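PDB 4S1V: D-3-phosphoglycerate dehydrogenase-related protein from Vibrio cholerae, which probably catalyses the NAD-dependent oxidation of D-3-phosphoglycerate to 3-phosphohydroxypyruvate, as a member of the D-isomer-specific 2-hydroxyacid dehydrogenase family. Local coordinates for residues Gly101-Pro106 with Leu155-Gln160; Leu53-Thr58 with Lys79-Ile84. All blocks are in the same frame, centred on the assembly; numbering follows the deposited sequence.

The two contacts lie on different parts of a two-domain dehydrogenase and illustrate how chemistry follows location. Contact 2 is partly buried and joins two loops that follow neighbouring strands of the five-stranded parallel sheet; contact 1 is a surface contact, in which the start of helix 104-119, downstream of that sheet's last strand, meets the turn and helix that follow strand 150-153 of the seven-stranded Rossmann sheet. Contact 1 is apolar, two prolines packed against aliphatic chains. Contact 2 is largely polar, with a carboxylate, a hydroxyl, a histidine ring and a water in one network. They share no secondary structure elements: their centres are 18 Å apart and their nearest atoms about 6 Å.

Contact 1 (Gly101-Pro106 with Leu155-Gln160); sequences GSPVAP and LGKIGQ
Pro103 and Pro106, where the chain enters helix 104-119, pack against Lys157 and Ile158, where the turn of a Rossmann strand-turn-helix unit leads into helix 157-168. The turn carries what looks like the family's GxGxxG signature, Gly156 and Gly159 being its second and third glycines, a pattern associated with dinucleotide binding. Each proline meets one side chain at about a right angle. Pro103 lies across the aliphatic part of Lys157, its CB 3.6 Å from Lys157 CD and 3.8 Å from Lys157 CG. The lysine has CG between its backbone N and carbonyl carbon (chi1 56°), after which the chain runs out past the ring and bends near its end. The methylenes do most of the packing, and Lys157 NZ ends 3.9 Å from Pro103 CB, with Gly101 O at 4.2 Å, a distance too long for a hydrogen bond. A single branch of Ile158, CG1 then CD1, serves both rings: CG1 rests 3.9 Å from Pro103 CB, and CD1 reaches Pro106 CB at 3.8 Å. Pro103 and Val104 also touch Arg161, one turn further along helix 157-168. Polar bonds fix each side internally. A weak capping bond links Val104 N to Ser102 OG at 3.3 Å, and across the glycine-rich turn Gln160 NE2 donates nearly straight (164°) to Leu155 O, 2.9 Å away and close to the plane of the glutamine amide.

Contact 2 (Leu53-Thr58 with Lys79-Ile84); sequences LIRERT and KVSNHI
Glu56 and His83 meet where two loops of the five-stranded parallel sheet emerge side by side, after strands 50-53 and 73-76, in a Rossmann-like domain facing the other domain of the chain. Each loop is shaped by a beta turn, type II' from Ile54 to Arg57 and type I from Ser81 to Ile84. The imidazole of His83 lies against the 53-58 loop, placed by a chi1 of 70° that sets CG between its backbone N and carbonyl carbon. Glu56 CA lies over one ring face in a CH-pi contact, 3.9 Å from the centroid, and Arg55 O lies over the same face, offset toward the rim. The opposite face is met by Ile84 CG2, while Leu53 CD1 and Thr58 O come to the edge. Gln76 pairs with both sides, accepting from His83 NE2 and donating to Arg55 O, which helps fix the ring's rotation. At its other nitrogen, His83 ND1 makes a weak 3.5 Å bond to Ser81 OG. That hydroxyl in turn donates to Glu56 OE2 at 2.7 Å, approaching from above the carboxylate plane. Because OE2 also forms a salt bridge with Arg239, beyond strand 233-236, the carboxylate ties these loops to the other domain. Arg55 NH1 reaches Lys79 O at 2.8 Å, but its side chain is modelled in two conformers, which makes this bond tentative. Between Glu56 and Asn82, a water donates to Glu56 OE1 at 3.0 Å and accepts from Asn82 ND2 at 2.9 Å.

Contact 1 (Gly101-Pro106 with Leu155-Gln160)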
loop_
_atom_site.group_PDB
_atom_site.type_symbol
_atom_site.label_atom_id
_atom_site.label_comp_id
_atom_site.label_asym_id
_atom_site.label_seq_id
_atom_site.Cartn_x
_atom_site.Cartn_y
_atom_site.Cartn_z
ATOM N N GLY C 101 36.265 -16.807 13.040
ATOM C CA GLY C 101 35.254 -15.882 12.526
ATOM C C GLY C 101 35.383 -14.493 13.113
ATOM O O GLY C 101 35.958 -14.316 14.190
ATOM N N SER C 102 34.834 -13.511 12.404
ATOM C CA SER C 102 34.943 -12.116 12.786
ATOM C C SER C 102 33.609 -11.571 13.290
ATOM O O SER C 102 32.567 -11.898 12.722
ATOM C CB SER C 102 35.426 -11.290 11.597
ATOM O OG SER C 102 35.379 -9.907 11.903
ATOM N N PRO C 103 33.639 -10.740 14.361
ATOM C CA PRO C 103 32.423 -10.109 14.909
ATOM C C PRO C 103 32.001 -8.823 14.194
ATOM O O PRO C 103 30.908 -8.315 14.453
ATOM C CB PRO C 103 32.832 -9.765 16.350
ATOM C CG PRO C 103 34.301 -9.553 16.275
ATOM C CD PRO C 103 34.830 -10.447 15.184
ATOM N N VAL C 104 32.853 -8.307 13.310
ATOM C CA VAL C 104 32.629 -7.001 12.680
ATOM C C VAL C 104 31.401 -6.938 11.758
ATOM O O VAL C 104 30.517 -6.113 11.978
ATOM C CB VAL C 104 33.907 -6.459 11.978
ATOM C CG1 VAL C 104 33.644 -5.088 11.367
ATOM C CG2 VAL C 104 35.060 -6.364 12.971
ATOM N N ALA C 105 31.342 -7.793 10.737
ATOM C CA ALA C 105 30.172 -7.808 9.831
ATOM C C ALA C 105 28.823 -7.988 10.536
ATOM O O ALA C 105 27.877 -7.274 10.211
ATOM C CB ALA C 105 30.342 -8.816 8.709
ATOM N N PRO C 106 28.724 -8.947 11.485
ATOM C CA PRO C 106 27.489 -9.072 12.265
ATOM C C PRO C 106 27.126 -7.801 13.027
ATOM O O PRO C 106 25.974 -7.404 13.023
ATOM C CB PRO C 106 27.780 -10.212 13.250
ATOM C CG PRO C 106 29.119 -10.761 12.896
ATOM C CD PRO C 106 29.594 -10.128 11.633
ATOM N N LEU C 155 27.232 -8.525 26.570
ATOM C CA LEU C 155 28.250 -7.557 26.150
ATOM C C LEU C 155 29.540 -8.225 25.677
ATOM O O LEU C 155 30.636 -7.857 26.102
ATOM C CB LEU C 155 28.521 -6.520 27.258
ATOM C CG LEU C 155 29.047 -5.136 26.850
ATOM C CD1 LEU C 155 28.003 -4.336 26.081
ATOM C CD2 LEU C 155 29.521 -4.360 28.069
ATOM N N GLY C 156 29.401 -9.197 24.776
ATOM C CA GLY C 156 30.545 -9.898 24.201
ATOM C C GLY C 156 31.104 -9.141 23.015
ATOM O O GLY C 156 30.845 -7.945 22.857
ATOM N N LYS C 157 31.857 -9.846 22.171
ATOM C CA LYS C 157 32.505 -9.248 20.996
ATOM C C LYS C 157 31.545 -8.437 20.111
ATOM O O LYS C 157 31.875 -7.328 19.697
ATOM C CB LYS C 157 33.259 -10.313 20.180
ATOM C CG LYS C 157 32.416 -11.504 19.723
ATOM C CD LYS C 157 33.183 -12.446 18.798
ATOM C CE LYS C 157 32.240 -13.434 18.116
ATOM N NZ LYS C 157 32.651 -13.692 16.704
ATOM N N ILE C 158 30.356 -8.976 19.843
ATOM C CA ILE C 158 29.357 -8.249 19.054
ATOM C C ILE C 158 28.658 -7.169 19.883
ATOM O O ILE C 158 28.594 -6.015 19.461
ATOM C CB ILE C 158 28.342 -9.194 18.363
ATOM C CG1 ILE C 158 29.074 -10.136 17.402
ATOM C CG2 ILE C 158 27.303 -8.390 17.592
ATOM C CD1 ILE C 158 28.236 -11.286 16.874
ATOM N N GLY C 159 28.161 -7.537 21.064
ATOM C CA GLY C 159 27.495 -6.589 21.967
ATOM C C GLY C 159 28.269 -5.298 22.206
ATOM O O GLY C 159 27.696 -4.205 22.122
ATOM N N GLN C 160 29.569 -5.420 22.482
ATOM C CA GLN C 160 30.422 -4.256 22.762
ATOM C C GLN C 160 30.487 -3.277 21.598
ATOM O O GLN C 160 30.519 -2.058 21.800
ATOM C CB GLN C 160 31.840 -4.691 23.126
ATOM C CG GLN C 160 32.010 -5.083 24.582
ATOM C CD GLN C 160 33.356 -5.718 24.863
ATOM O OE1 GLN C 160 34.403 -5.105 24.639
ATOM N NE2 GLN C 160 33.337 -6.949 25.367
#

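Contact 2 (Leu53-Thr58 with Lys79-Ile84)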
loop_
_atom_site.group_PDB
_atom_site.type_symbol
_atom_site.label_atom_id
_atom_site.label_comp_id
_atom_site.label_asym_id
_atom_site.label_seq_id
_atom_site.Cartn_x
_atom_site.Cartn_y
_atom_site.Cartn_z
ATOM N N LEU C 53 31.306 -26.812 5.759
ATOM C CA LEU C 53 30.022 -26.304 6.216
ATOM C C LEU C 53 30.039 -24.799 6.416
ATOM O O LEU C 53 31.003 -24.249 6.961
ATOM C CB LEU C 53 29.613 -26.978 7.532
ATOM C CG LEU C 53 29.537 -28.502 7.569
ATOM C CD1 LEU C 53 29.014 -28.953 8.926
ATOM C CD2 LEU C 53 28.670 -29.037 6.442
ATOM N N ILE C 54 28.956 -24.149 5.995
ATOM C CA ILE C 54 28.773 -22.724 6.224
ATOM C C ILE C 54 27.933 -22.526 7.481
ATOM O O ILE C 54 26.711 -22.673 7.460
ATOM C CB ILE C 54 28.152 -22.004 5.011
ATOM C CG1 ILE C 54 28.946 -22.329 3.733
ATOM C CG2 ILE C 54 28.072 -20.497 5.273
ATOM C CD1 ILE C 54 28.486 -21.586 2.494
ATOM N N ARG C 55 28.621 -22.195 8.578
ATOM C CA ARG C 55 27.994 -22.041 9.892
ATOM C C ARG C 55 26.959 -23.151 10.141
ATOM O O ARG C 55 27.288 -24.336 9.992
ATOM C CB ARG C 55 27.410 -20.631 10.068
ATOM C CG ARG C 55 28.447 -19.517 9.983
ATOM C CD ARG C 55 29.568 -19.678 11.007
ATOM N NE ARG C 55 29.077 -19.588 12.379
ATOM C CZ ARG C 55 29.165 -20.567 13.273
ATOM N NH1 ARG C 55 29.742 -21.712 12.952
ATOM N NH2 ARG C 55 28.677 -20.398 14.493
ATOM N N GLU C 56 25.727 -22.784 10.502
ATOM C CA GLU C 56 24.697 -23.760 10.904
ATOM C C GLU C 56 23.620 -24.064 9.843
ATOM O O GLU C 56 22.541 -24.542 10.186
ATOM C CB GLU C 56 23.996 -23.310 12.204
ATOM C CG GLU C 56 24.914 -22.724 13.272
ATOM C CD GLU C 56 24.315 -22.767 14.665
ATOM O OE1 GLU C 56 23.400 -23.577 14.922
ATOM O OE2 GLU C 56 24.778 -21.997 15.526
ATOM N N ARG C 57 23.900 -23.797 8.569
ATOM C CA ARG C 57 22.880 -23.957 7.510
ATOM C C ARG C 57 22.417 -25.405 7.276
ATOM O O ARG C 57 21.318 -25.630 6.772
ATOM C CB ARG C 57 23.368 -23.332 6.207
ATOM C CG ARG C 57 23.535 -21.828 6.310
ATOM C CD ARG C 57 24.184 -21.251 5.069
ATOM N NE ARG C 57 24.505 -19.839 5.266
ATOM C CZ ARG C 57 24.917 -19.014 4.308
ATOM N NH1 ARG C 57 25.058 -19.441 3.058
ATOM N NH2 ARG C 57 25.182 -17.748 4.609
ATOM N N THR C 58 23.248 -26.374 7.652
ATOM C CA THR C 58 22.856 -27.789 7.619
ATOM C C THR C 58 23.234 -28.505 8.919
ATOM O O THR C 58 24.395 -28.497 9.317
ATOM C CB THR C 58 23.482 -28.515 6.409
ATOM O OG1 THR C 58 22.905 -28.009 5.199
ATOM C CG2 THR C 58 23.230 -30.028 6.466
ATOM N N LYS C 79 33.332 -21.590 14.535
ATOM C CA LYS C 79 33.374 -22.645 15.540
ATOM C C LYS C 79 32.167 -23.570 15.414
ATOM O O LYS C 79 31.149 -23.194 14.835
ATOM C CB LYS C 79 33.433 -22.039 16.948
ATOM C CG LYS C 79 34.674 -21.209 17.251
ATOM C CD LYS C 79 34.415 -20.277 18.431
ATOM C CE LYS C 79 35.643 -19.454 18.800
ATOM N NZ LYS C 79 36.725 -20.296 19.391
ATOM N N VAL C 80 32.296 -24.783 15.954
ATOM C CA VAL C 80 31.176 -25.727 16.039
ATOM C C VAL C 80 30.072 -25.188 16.968
ATOM O O VAL C 80 30.341 -24.396 17.876
ATOM C CB VAL C 80 31.628 -27.141 16.503
ATOM C CG1 VAL C 80 32.603 -27.753 15.503
ATOM C CG2 VAL C 80 32.240 -27.103 17.898
ATOM N N SER C 81 28.829 -25.589 16.717
ATOM C CA SER C 81 27.732 -25.252 17.625
ATOM C C SER C 81 26.591 -26.240 17.456
ATOM O O SER C 81 26.802 -27.362 16.989
ATOM C CB SER C 81 27.197 -23.817 17.403
ATOM O OG SER C 81 26.992 -23.525 16.037
ATOM N N ASN C 82 25.390 -25.813 17.834
ATOM C CA ASN C 82 24.218 -26.678 17.901
ATOM C C ASN C 82 23.914 -27.612 16.723
ATOM O O ASN C 82 23.212 -28.598 16.882
ATOM C CB ASN C 82 22.988 -25.818 18.241
ATOM C CG ASN C 82 23.142 -25.079 19.561
ATOM O OD1 ASN C 82 23.315 -25.694 20.616
ATOM N ND2 ASN C 82 23.086 -23.756 19.509
ATOM N N HIS C 83 24.453 -27.301 15.549
ATOM C CA HIS C 83 24.128 -28.034 14.324
ATOM C C HIS C 83 24.977 -29.270 14.125
ATOM O O HIS C 83 24.734 -30.042 13.185
ATOM C CB HIS C 83 24.301 -27.111 13.124
ATOM C CG HIS C 83 25.740 -26.783 12.840
ATOM N ND1 HIS C 83 26.480 -26.016 13.664
ATOM C CD2 HIS C 83 26.588 -27.200 11.816
ATOM C CE1 HIS C 83 27.733 -25.925 13.177
ATOM N NE2 HIS C 83 27.796 -26.651 12.045
ATOM N N ILE C 84 25.977 -29.467 14.989
ATOM C CA ILE C 84 26.950 -30.552 14.831
ATOM C C ILE C 84 27.380 -31.170 16.177
ATOM O O ILE C 84 27.535 -30.464 17.174
ATOM C CB ILE C 84 28.173 -30.097 13.984
ATOM C CG1 ILE C 84 29.012 -31.302 13.523
ATOM C CG2 ILE C 84 29.011 -29.060 14.724
ATOM C CD1 ILE C 84 30.122 -30.963 12.540
HETATM O O HOH W 1 21.983 -22.347 17.221
#